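Local coordinates for protein cytochrome P450 268A2 Cyp268A2 (Mycobacterium marinum, PDB 6BLD) that belongs to the cytochrome P450 family of haem-thiolate proteins and binds protoporphyrin IX with its iron in a largely helical fold, at residues A[153-166]-A[261-273]. Sequence-based numbering, arbitrary orientation.
Sequences FVEHCAKELPIRTL and GNDTTRQTISHGL. With HEM (protoporphyrin IX containing Fe), chain B.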
ATOM      1  N   PHE A 153     -10.632   9.529 -13.864  1.00 27.07           N
ATOM      2  CA  PHE A 153     -10.537   9.973 -12.477  1.00 26.57           C
ATOM      3  C   PHE A 153      -9.175   9.661 -11.872  1.00 25.85           C
ATOM      4  O   PHE A 153      -8.725  10.371 -10.964  1.00 25.61           O
ATOM      5  CB  PHE A 153     -11.648   9.326 -11.649  1.00 26.12           C
ATOM      6  CG  PHE A 153     -11.648   9.731 -10.204  1.00 25.43           C
ATOM      7  CD1 PHE A 153     -12.085  10.988  -9.822  1.00 26.21           C
ATOM      8  CD2 PHE A 153     -11.220   8.849  -9.223  1.00 24.49           C
ATOM      9  CE1 PHE A 153     -12.092  11.361  -8.490  1.00 25.89           C
ATOM     10  CE2 PHE A 153     -11.223   9.215  -7.891  1.00 24.31           C
ATOM     11  CZ  PHE A 153     -11.660  10.474  -7.524  1.00 24.96           C
ATOM     12  N   VAL A 154      -8.504   8.614 -12.355  1.00 25.93           N
ATOM     13  CA  VAL A 154      -7.222   8.223 -11.777  1.00 26.10           C
ATOM     14  C   VAL A 154      -6.155   9.267 -12.085  1.00 27.88           C
ATOM     15  O   VAL A 154      -5.440   9.732 -11.190  1.00 27.02           O
ATOM     16  CB  VAL A 154      -6.807   6.829 -12.281  1.00 25.39           C
ATOM     17  CG1 VAL A 154      -5.411   6.481 -11.784  1.00 24.63           C
ATOM     18  CG2 VAL A 154      -7.815   5.781 -11.837  1.00 25.07           C
ATOM     19  N   GLU A 155      -6.035   9.655 -13.356  1.00 30.26           N
ATOM     20  CA  GLU A 155      -4.976  10.576 -13.752  1.00 31.92           C
ATOM     21  C   GLU A 155      -5.267  12.011 -13.335  1.00 32.46           C
ATOM     22  O   GLU A 155      -4.334  12.763 -13.031  1.00 32.66           O
ATOM     23  CB  GLU A 155      -4.759  10.506 -15.264  1.00 34.10           C
ATOM     24  CG  GLU A 155      -3.368  10.929 -15.713  1.00 35.92           C
ATOM     25  CD  GLU A 155      -2.307   9.894 -15.382  1.00 36.91           C
ATOM     26  OE1 GLU A 155      -2.670   8.745 -15.052  1.00 37.16           O
ATOM     27  OE2 GLU A 155      -1.106  10.230 -15.456  1.00 37.79           O
ATOM     28  N   HIS A 156      -6.537  12.409 -13.306  1.00 32.15           N
ATOM     29  CA  HIS A 156      -6.909  13.790 -13.037  1.00 33.69           C
ATOM     30  C   HIS A 156      -7.237  14.058 -11.574  1.00 32.52           C
ATOM     31  O   HIS A 156      -7.584  15.193 -11.233  1.00 33.60           O
ATOM     32  CB  HIS A 156      -8.102  14.192 -13.911  1.00 36.51           C
ATOM     33  CG  HIS A 156      -7.744  14.425 -15.346  1.00 39.24           C
ATOM     34  ND1 HIS A 156      -7.208  13.440 -16.148  1.00 39.53           N
ATOM     35  CD2 HIS A 156      -7.840  15.531 -16.121  1.00 40.87           C
ATOM     36  CE1 HIS A 156      -6.991  13.930 -17.356  1.00 40.55           C
ATOM     37  NE2 HIS A 156      -7.366  15.196 -17.366  1.00 41.26           N
ATOM     38  N   CYS A 157      -7.134  13.057 -10.699  1.00 30.43           N
ATOM     39  CA  CYS A 157      -7.487  13.269  -9.301  1.00 29.52           C
ATOM     40  C   CYS A 157      -6.797  12.283  -8.364  1.00 27.73           C
ATOM     41  O   CYS A 157      -6.084  12.695  -7.443  1.00 27.73           O
ATOM     42  CB  CYS A 157      -9.003  13.180  -9.118  1.00 30.06           C
ATOM     43  SG  CYS A 157      -9.563  13.501  -7.430  1.00 30.01           S
ATOM     44  N   ALA A 158      -7.007  10.984  -8.591  1.00 26.24           N
ATOM     45  CA  ALA A 158      -6.556   9.978  -7.632  1.00 24.54           C
ATOM     46  C   ALA A 158      -5.044  10.014  -7.438  1.00 23.69           C
ATOM     47  O   ALA A 158      -4.551   9.817  -6.321  1.00 23.40           O
ATOM     48  CB  ALA A 158      -7.002   8.588  -8.082  1.00 23.88           C
ATOM     49  N   LYS A 159      -4.293  10.264  -8.506  1.00 23.48           N
ATOM     50  CA  LYS A 159      -2.839  10.285  -8.419  1.00 23.09           C
ATOM     51  C   LYS A 159      -2.277  11.648  -8.033  1.00 23.07           C
ATOM     52  O   LYS A 159      -1.092  11.736  -7.697  1.00 22.17           O
ATOM     53  CB  LYS A 159      -2.224   9.844  -9.754  1.00 23.47           C
ATOM     54  CG  LYS A 159      -2.342  10.884 -10.856  1.00 25.09           C
ATOM     55  CD  LYS A 159      -1.207  10.771 -11.861  1.00 25.91           C
ATOM     56  CE  LYS A 159      -1.135  12.010 -12.741  1.00 27.26           C
ATOM     57  NZ  LYS A 159      -0.190  11.843 -13.879  1.00 28.01           N
ATOM     58  N   GLU A 160      -3.096  12.702  -8.053  1.00 23.89           N
ATOM     59  CA  GLU A 160      -2.569  14.056  -7.908  1.00 25.01           C
ATOM     60  C   GLU A 160      -2.307  14.416  -6.448  1.00 23.66           C
ATOM     61  O   GLU A 160      -1.244  14.953  -6.119  1.00 23.20           O
ATOM     62  CB  GLU A 160      -3.529  15.062  -8.543  1.00 27.62           C
ATOM     63  CG  GLU A 160      -3.225  15.362 -10.001  1.00 30.04           C
ATOM     64  CD  GLU A 160      -1.740  15.546 -10.262  1.00 31.57           C
ATOM     65  OE1 GLU A 160      -1.117  16.417  -9.617  1.00 32.40           O
ATOM     66  OE2 GLU A 160      -1.193  14.814 -11.113  1.00 31.88           O
ATOM     67  N   LEU A 161      -3.263  14.144  -5.562  1.00 23.22           N
ATOM     68  CA  LEU A 161      -3.103  14.529  -4.162  1.00 23.35           C
ATOM     69  C   LEU A 161      -1.965  13.778  -3.473  1.00 22.28           C
ATOM     70  O   LEU A 161      -1.205  14.399  -2.720  1.00 22.36           O
ATOM     71  CB  LEU A 161      -4.410  14.332  -3.388  1.00 24.01           C
ATOM     72  CG  LEU A 161      -4.360  14.866  -1.953  1.00 24.40           C
ATOM     73  CD1 LEU A 161      -4.004  16.345  -1.950  1.00 25.80           C
ATOM     74  CD2 LEU A 161      -5.669  14.625  -1.223  1.00 24.38           C
ATOM     75  N   PRO A 162      -1.810  12.460  -3.675  1.00 21.19           N
ATOM     76  CA  PRO A 162      -0.668  11.779  -3.039  1.00 20.71           C
ATOM     77  C   PRO A 162       0.686  12.341  -3.440  1.00 21.06           C
ATOM     78  O   PRO A 162       1.544  12.533  -2.571  1.00 21.59           O
ATOM     79  CB  PRO A 162      -0.839  10.322  -3.491  1.00 19.99           C
ATOM     80  CG  PRO A 162      -2.291  10.176  -3.702  1.00 19.96           C
ATOM     81  CD  PRO A 162      -2.730  11.485  -4.290  1.00 20.77           C
ATOM     82  N   ILE A 163       0.908  12.619  -4.727  1.00 21.09           N
ATOM     83  CA  ILE A 163       2.228  13.078  -5.151  1.00 21.25           C
ATOM     84  C   ILE A 163       2.475  14.510  -4.688  1.00 22.74           C
ATOM     85  O   ILE A 163       3.599  14.870  -4.319  1.00 22.46           O
ATOM     86  CB  ILE A 163       2.398  12.928  -6.676  1.00 21.13           C
ATOM     87  CG1 ILE A 163       3.829  13.284  -7.089  1.00 21.12           C
ATOM     88  CG2 ILE A 163       1.396  13.782  -7.435  1.00 21.84           C
ATOM     89  CD1 ILE A 163       4.888  12.385  -6.481  1.00 20.56           C
ATOM     90  N   ARG A 164       1.433  15.344  -4.681  1.00 24.25           N
ATOM     91  CA  ARG A 164       1.590  16.706  -4.180  1.00 26.30           C
ATOM     92  C   ARG A 164       1.897  16.708  -2.689  1.00 27.21           C
ATOM     93  O   ARG A 164       2.787  17.434  -2.234  1.00 27.75           O
ATOM     94  CB  ARG A 164       0.331  17.522  -4.472  1.00 26.98           C
ATOM     95  CG  ARG A 164       0.176  17.913  -5.928  1.00 27.75           C
ATOM     96  CD  ARG A 164      -0.681  19.155  -6.068  1.00 29.39           C
ATOM     97  NE  ARG A 164      -1.245  19.282  -7.408  1.00 30.59           N
ATOM     98  CZ  ARG A 164      -2.011  20.295  -7.799  1.00 31.98           C
ATOM     99  NH1 ARG A 164      -2.306  21.269  -6.949  1.00 32.56           N
ATOM    100  NH2 ARG A 164      -2.484  20.333  -9.037  1.00 32.65           N
ATOM    101  N   THR A 165       1.175  15.893  -1.916  1.00 27.73           N
ATOM    102  CA  THR A 165       1.443  15.793  -0.486  1.00 29.28           C
ATOM    103  C   THR A 165       2.819  15.194  -0.225  1.00 30.80           C
ATOM    104  O   THR A 165       3.553  15.666   0.652  1.00 31.03           O
ATOM    105  CB  THR A 165       0.361  14.954   0.193  1.00 28.36           C
ATOM    106  OG1 THR A 165      -0.933  15.423  -0.206  1.00 28.58           O
ATOM    107  CG2 THR A 165       0.488  15.043   1.703  1.00 28.35           C
ATOM    108  N   LEU A 166       3.187  14.155  -0.979  1.00 31.37           N
ATOM    109  CA  LEU A 166       4.500  13.539  -0.817  1.00 31.94           C
ATOM    110  C   LEU A 166       5.611  14.519  -1.169  1.00 32.58           C
ATOM    111  O   LEU A 166       6.541  14.733  -0.382  1.00 32.74           O
ATOM    112  CB  LEU A 166       4.592  12.281  -1.684  1.00 32.15           C
ATOM    113  CG  LEU A 166       5.853  11.412  -1.622  1.00 31.95           C
ATOM    114  CD1 LEU A 166       7.058  12.129  -2.220  1.00 32.60           C
ATOM    115  CD2 LEU A 166       6.138  10.973  -0.194  1.00 31.80           C
ATOM    116  N   GLY A 261       3.923   6.040  -0.278  1.00 19.79           N
ATOM    117  CA  GLY A 261       3.231   7.308  -0.141  1.00 20.06           C
ATOM    118  C   GLY A 261       2.323   7.663  -1.298  1.00 20.64           C
ATOM    119  O   GLY A 261       1.406   8.471  -1.124  1.00 21.73           O
ATOM    120  N   ASN A 262       2.552   7.076  -2.473  1.00 18.92           N
ATOM    121  CA  ASN A 262       1.775   7.391  -3.668  1.00 18.85           C
ATOM    122  C   ASN A 262       0.742   6.317  -3.990  1.00 17.76           C
ATOM    123  O   ASN A 262      -0.449   6.614  -4.111  1.00 17.85           O
ATOM    124  CB  ASN A 262       2.707   7.584  -4.871  1.00 20.43           C
ATOM    125  CG  ASN A 262       3.268   8.982  -4.953  1.00 22.55           C
ATOM    126  OD1 ASN A 262       2.566   9.920  -5.328  1.00 23.37           O
ATOM    127  ND2 ASN A 262       4.541   9.132  -4.606  1.00 23.19           N
ATOM    128  N   ASP A 263       1.187   5.065  -4.125  1.00 16.82           N
ATOM    129  CA  ASP A 263       0.338   4.025  -4.698  1.00 16.00           C
ATOM    130  C   ASP A 263      -0.853   3.704  -3.803  1.00 15.88           C
ATOM    131  O   ASP A 263      -1.975   3.540  -4.295  1.00 16.59           O
ATOM    132  CB  ASP A 263       1.162   2.764  -4.959  1.00 15.19           C
ATOM    133  CG  ASP A 263       2.314   3.005  -5.916  1.00 15.65           C
ATOM    134  OD1 ASP A 263       2.453   4.142  -6.420  1.00 15.69           O
ATOM    135  OD2 ASP A 263       3.081   2.052  -6.167  1.00 15.28           O
ATOM    136  N   THR A 264      -0.632   3.608  -2.491  1.00 14.91           N
ATOM    137  CA  THR A 264      -1.696   3.177  -1.588  1.00 14.66           C
ATOM    138  C   THR A 264      -2.841   4.184  -1.552  1.00 14.97           C
ATOM    139  O   THR A 264      -4.007   3.821  -1.750  1.00 14.94           O
ATOM    140  CB  THR A 264      -1.134   2.960  -0.184  1.00 15.21           C
ATOM    141  OG1 THR A 264      -0.491   4.161   0.260  1.00 16.05           O
ATOM    142  CG2 THR A 264      -0.127   1.823  -0.186  1.00 14.97           C
ATOM    143  N   THR A 265      -2.528   5.455  -1.289  1.00 15.23           N
ATOM    144  CA  THR A 265      -3.571   6.475  -1.223  1.00 16.00           C
ATOM    145  C   THR A 265      -4.250   6.657  -2.574  1.00 16.24           C
ATOM    146  O   THR A 265      -5.470   6.849  -2.642  1.00 16.30           O
ATOM    147  CB  THR A 265      -2.976   7.799  -0.741  1.00 16.82           C
ATOM    148  OG1 THR A 265      -2.205   7.568   0.443  1.00 17.54           O
ATOM    149  CG2 THR A 265      -4.079   8.808  -0.436  1.00 16.86           C
ATOM    150  N   ARG A 266      -3.476   6.594  -3.659  1.00 16.77           N
ATOM    151  CA  ARG A 266      -4.046   6.766  -4.991  1.00 17.72           C
ATOM    152  C   ARG A 266      -5.096   5.700  -5.286  1.00 17.10           C
ATOM    153  O   ARG A 266      -6.156   6.003  -5.845  1.00 17.26           O
ATOM    154  CB  ARG A 266      -2.928   6.742  -6.035  1.00 18.62           C
ATOM    155  CG  ARG A 266      -3.330   6.271  -7.421  1.00 20.17           C
ATOM    156  CD  ARG A 266      -2.093   6.166  -8.303  1.00 21.13           C
ATOM    157  NE  ARG A 266      -2.407   5.816  -9.684  1.00 22.52           N
ATOM    158  CZ  ARG A 266      -1.620   6.095 -10.719  1.00 23.64           C
ATOM    159  NH1 ARG A 266      -0.471   6.732 -10.527  1.00 23.74           N
ATOM    160  NH2 ARG A 266      -1.980   5.741 -11.945  1.00 24.70           N
ATOM    161  N   GLN A 267      -4.831   4.448  -4.901  1.00 16.44           N
ATOM    162  CA  GLN A 267      -5.809   3.394  -5.147  1.00 16.63           C
ATOM    163  C   GLN A 267      -7.010   3.524  -4.218  1.00 16.37           C
ATOM    164  O   GLN A 267      -8.147   3.268  -4.629  1.00 16.93           O
ATOM    165  CB  GLN A 267      -5.162   2.016  -4.998  1.00 17.11           C
ATOM    166  CG  GLN A 267      -3.955   1.770  -5.900  1.00 18.33           C
ATOM    167  CD  GLN A 267      -4.161   2.242  -7.331  1.00 19.86           C
ATOM    168  OE1 GLN A 267      -5.242   2.093  -7.902  1.00 20.63           O
ATOM    169  NE2 GLN A 267      -3.113   2.805  -7.919  1.00 20.36           N
ATOM    170  N   THR A 268      -6.779   3.921  -2.963  1.00 15.96           N
ATOM    171  CA  THR A 268      -7.887   4.090  -2.028  1.00 16.54           C
ATOM    172  C   THR A 268      -8.845   5.182  -2.489  1.00 17.08           C
ATOM    173  O   THR A 268     -10.059   5.072  -2.281  1.00 17.51           O
ATOM    174  CB  THR A 268      -7.354   4.400  -0.627  1.00 16.83           C
ATOM    175  OG1 THR A 268      -6.408   3.395  -0.241  1.00 16.96           O
ATOM    176  CG2 THR A 268      -8.489   4.426   0.388  1.00 17.09           C
ATOM    177  N   ILE A 269      -8.327   6.232  -3.130  1.00 17.52           N
ATOM    178  CA  ILE A 269      -9.196   7.286  -3.645  1.00 18.37           C
ATOM    179  C   ILE A 269     -10.045   6.763  -4.798  1.00 18.67           C
ATOM    180  O   ILE A 269     -11.252   7.032  -4.870  1.00 19.41           O
ATOM    181  CB  ILE A 269      -8.360   8.511  -4.060  1.00 18.53           C
ATOM    182  CG1 ILE A 269      -7.741   9.176  -2.826  1.00 18.36           C
ATOM    183  CG2 ILE A 269      -9.214   9.509  -4.829  1.00 17.75           C
ATOM    184  CD1 ILE A 269      -6.590  10.113  -3.143  1.00 17.06           C
ATOM    185  N   SER A 270      -9.438   5.999  -5.710  1.00 17.93           N
ATOM    186  CA  SER A 270     -10.190   5.431  -6.825  1.00 18.71           C
ATOM    187  C   SER A 270     -11.222   4.422  -6.335  1.00 18.55           C
ATOM    188  O   SER A 270     -12.385   4.453  -6.758  1.00 18.78           O
ATOM    189  CB  SER A 270      -9.237   4.780  -7.826  1.00 18.82           C
ATOM    190  OG  SER A 270      -8.395   5.746  -8.426  1.00 19.48           O
ATOM    191  N   HIS A 271     -10.812   3.509  -5.450  1.00 18.27           N
ATOM    192  CA  HIS A 271     -11.762   2.555  -4.886  1.00 18.84           C
ATOM    193  C   HIS A 271     -12.853   3.262  -4.092  1.00 18.93           C
ATOM    194  O   HIS A 271     -13.996   2.790  -4.051  1.00 19.17           O
ATOM    195  CB  HIS A 271     -11.036   1.543  -3.997  1.00 18.82           C
ATOM    196  CG  HIS A 271     -10.163   0.587  -4.750  1.00 19.44           C
ATOM    197  ND1 HIS A 271     -10.641  -0.226  -5.755  1.00 19.99           N
ATOM    198  CD2 HIS A 271      -8.843   0.306  -4.637  1.00 19.27           C
ATOM    199  CE1 HIS A 271      -9.653  -0.961  -6.233  1.00 19.84           C
ATOM    200  NE2 HIS A 271      -8.550  -0.657  -5.571  1.00 19.31           N
ATOM    201  N   GLY A 272     -12.525   4.393  -3.464  1.00 19.29           N
ATOM    202  CA  GLY A 272     -13.509   5.091  -2.653  1.00 20.03           C
ATOM    203  C   GLY A 272     -14.609   5.730  -3.478  1.00 21.23           C
ATOM    204  O   GLY A 272     -15.786   5.668  -3.112  1.00 18.66           O
ATOM    205  N   LEU A 273     -14.244   6.357  -4.600  1.00 21.32           N
ATOM    206  CA  LEU A 273     -15.252   6.972  -5.458  1.00 21.94           C
ATOM    207  C   LEU A 273     -16.199   5.925  -6.027  1.00 22.44           C
ATOM    208  O   LEU A 273     -17.412   6.151  -6.108  1.00 22.49           O
ATOM    209  CB  LEU A 273     -14.579   7.757  -6.584  1.00 21.76           C
ATOM    210  CG  LEU A 273     -15.527   8.498  -7.530  1.00 22.70           C
ATOM    211  CD1 LEU A 273     -16.110   9.729  -6.848  1.00 22.97           C
ATOM    212  CD2 LEU A 273     -14.820   8.879  -8.821  1.00 22.89           C
TER
HETATM  213  CHA HEM B 501       3.960   0.488   5.922  1.00 15.32           C
HETATM  214  CHB HEM B 501       4.551   5.012   4.261  1.00 17.85           C
HETATM  215  CHC HEM B 501      -0.171   5.217   3.140  1.00 18.15           C
HETATM  216  CHD HEM B 501      -0.487   0.440   3.997  1.00 16.18           C
HETATM  217  C1A HEM B 501       4.535   1.695   5.582  1.00 15.96           C
HETATM  218  C2A HEM B 501       5.923   2.070   5.767  1.00 15.91           C
HETATM  219  C3A HEM B 501       6.085   3.314   5.312  1.00 16.82           C
HETATM  220  C4A HEM B 501       4.806   3.779   4.815  1.00 17.04           C
HETATM  221  CMA HEM B 501       7.404   4.118   5.314  1.00 16.78           C
HETATM  222  CAA HEM B 501       7.020   1.183   6.395  1.00 15.36           C
HETATM  223  CBA HEM B 501       6.921   1.292   7.914  1.00 14.90           C
HETATM  224  CGA HEM B 501       7.849   0.300   8.566  1.00 14.65           C
HETATM  225  O1A HEM B 501       8.162   0.476   9.772  1.00 14.60           O
HETATM  226  O2A HEM B 501       8.283  -0.661   7.879  1.00 14.41           O
HETATM  227  C1B HEM B 501       3.317   5.487   3.874  1.00 18.06           C
HETATM  228  C2B HEM B 501       3.019   6.850   3.496  1.00 18.76           C
HETATM  229  C3B HEM B 501       1.726   6.931   3.188  1.00 19.08           C
HETATM  230  C4B HEM B 501       1.139   5.606   3.352  1.00 18.16           C
HETATM  231  CMB HEM B 501       4.021   8.025   3.460  1.00 18.98           C
HETATM  232  CAB HEM B 501       1.061   8.253   2.736  1.00 20.16           C
HETATM  233  CBB HEM B 501      -0.250   8.376   2.536  1.00 20.97           C
HETATM  234  C1C HEM B 501      -0.675   3.937   3.281  1.00 17.57           C
HETATM  235  C2C HEM B 501      -2.053   3.528   3.075  1.00 17.80           C
HETATM  236  C3C HEM B 501      -2.127   2.202   3.307  1.00 17.49           C
HETATM  237  C4C HEM B 501      -0.809   1.741   3.678  1.00 16.79           C
HETATM  238  CMC HEM B 501      -3.179   4.496   2.644  1.00 17.95           C
HETATM  239  CAC HEM B 501      -3.338   1.242   3.251  1.00 17.88           C
HETATM  240  CBC HEM B 501      -4.606   1.650   3.150  1.00 19.27           C
HETATM  241  C1D HEM B 501       0.675   0.027   4.610  1.00 15.61           C
HETATM  242  C2D HEM B 501       0.969  -1.308   5.084  1.00 14.45           C
HETATM  243  C3D HEM B 501       2.197  -1.301   5.614  1.00 14.23           C
HETATM  244  C4D HEM B 501       2.726   0.047   5.498  1.00 15.10           C
HETATM  245  CMD HEM B 501       0.016  -2.520   4.980  1.00 13.82           C
HETATM  246  CAD HEM B 501       2.925  -2.507   6.249  1.00 13.19           C
HETATM  247  CBD HEM B 501       2.390  -2.727   7.661  1.00 13.27           C
HETATM  248  CGD HEM B 501       3.035  -3.932   8.299  1.00 14.07           C
HETATM  249  O1D HEM B 501       2.654  -4.274   9.449  1.00 15.33           O
HETATM  250  O2D HEM B 501       3.924  -4.552   7.662  1.00 12.84           O
HETATM  251  NA  HEM B 501       3.883   2.765   4.997  1.00 17.15           N
HETATM  252  NB  HEM B 501       2.148   4.756   3.774  1.00 18.41           N
HETATM  253  NC  HEM B 501       0.051   2.820   3.649  1.00 17.67           N
HETATM  254  ND  HEM B 501       1.767   0.826   4.881  1.00 16.35           N
HETATM  255 FE   HEM B 501       1.885   2.845   4.545  1.00 17.15          FE
HETATM  256  O   HOH W   1       0.615   9.291  -6.989  1.00 22.53           O
HETATM  257  O   HOH W   2       1.195  10.964  -0.373  1.00 24.18           O
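Helix 160-166 packs against helix 261-273 in a roughly antiparallel sense, their axes 8.3 Å apart at an angle of 147°, while the preceding helix 153-158 crosses the same helix more steeply, at 113°. In this cytochrome P450 fold residues 261-273 belong to the long helix 247-278, which passes over the haem and is known in the family as helix I. The ring of Pro162 is a knob in the hole formed by Asn262, Thr265, Arg266 and Ile269, its CG 3.9 Å from Thr265 CB. Thr265 also meets the haem, its OG1 in close contact with the vinyl carbon CBB. In return Arg266 slots among Val154, Glu155, Ala158 and Pro162. Its chain, extended from CG to NE, carries the guanidinium past Val154, whose CG1 is 3.5 Å from Arg266 NH2, while Lys159 CB covers one face. Glu155 OE1 is 4.4 Å from Arg266 NH2 but well out of the guanidinium plane, so its influence is probably electrostatic; Lys159 forms a salt bridge with Glu178.

Asn262 turns its amide toward Ile163: OD1 lies against CA and CB of that residue, and ND2 is hydrogen-bonded to Ala258 O one turn back in its own helix. Two waters bridge the segments: one donates to the backbone Lys159 O and to the side-chain Asn262 OD1, the other to the backbone oxygens Pro162 O and Gly261 O. Ala158 O, buried without a conventional partner, faces the CA-H of Arg266 at a CA to O distance of 3.4 Å. At the far end, Phe153 has CG anti to its own N (chi1 -179°), which brings the ring against Ile269 and Leu273. Leu273 CD2 sits over the centre of one face, 3.4 Å from the Phe153 ring centroid and 5° off the normal, a CH-pi contact.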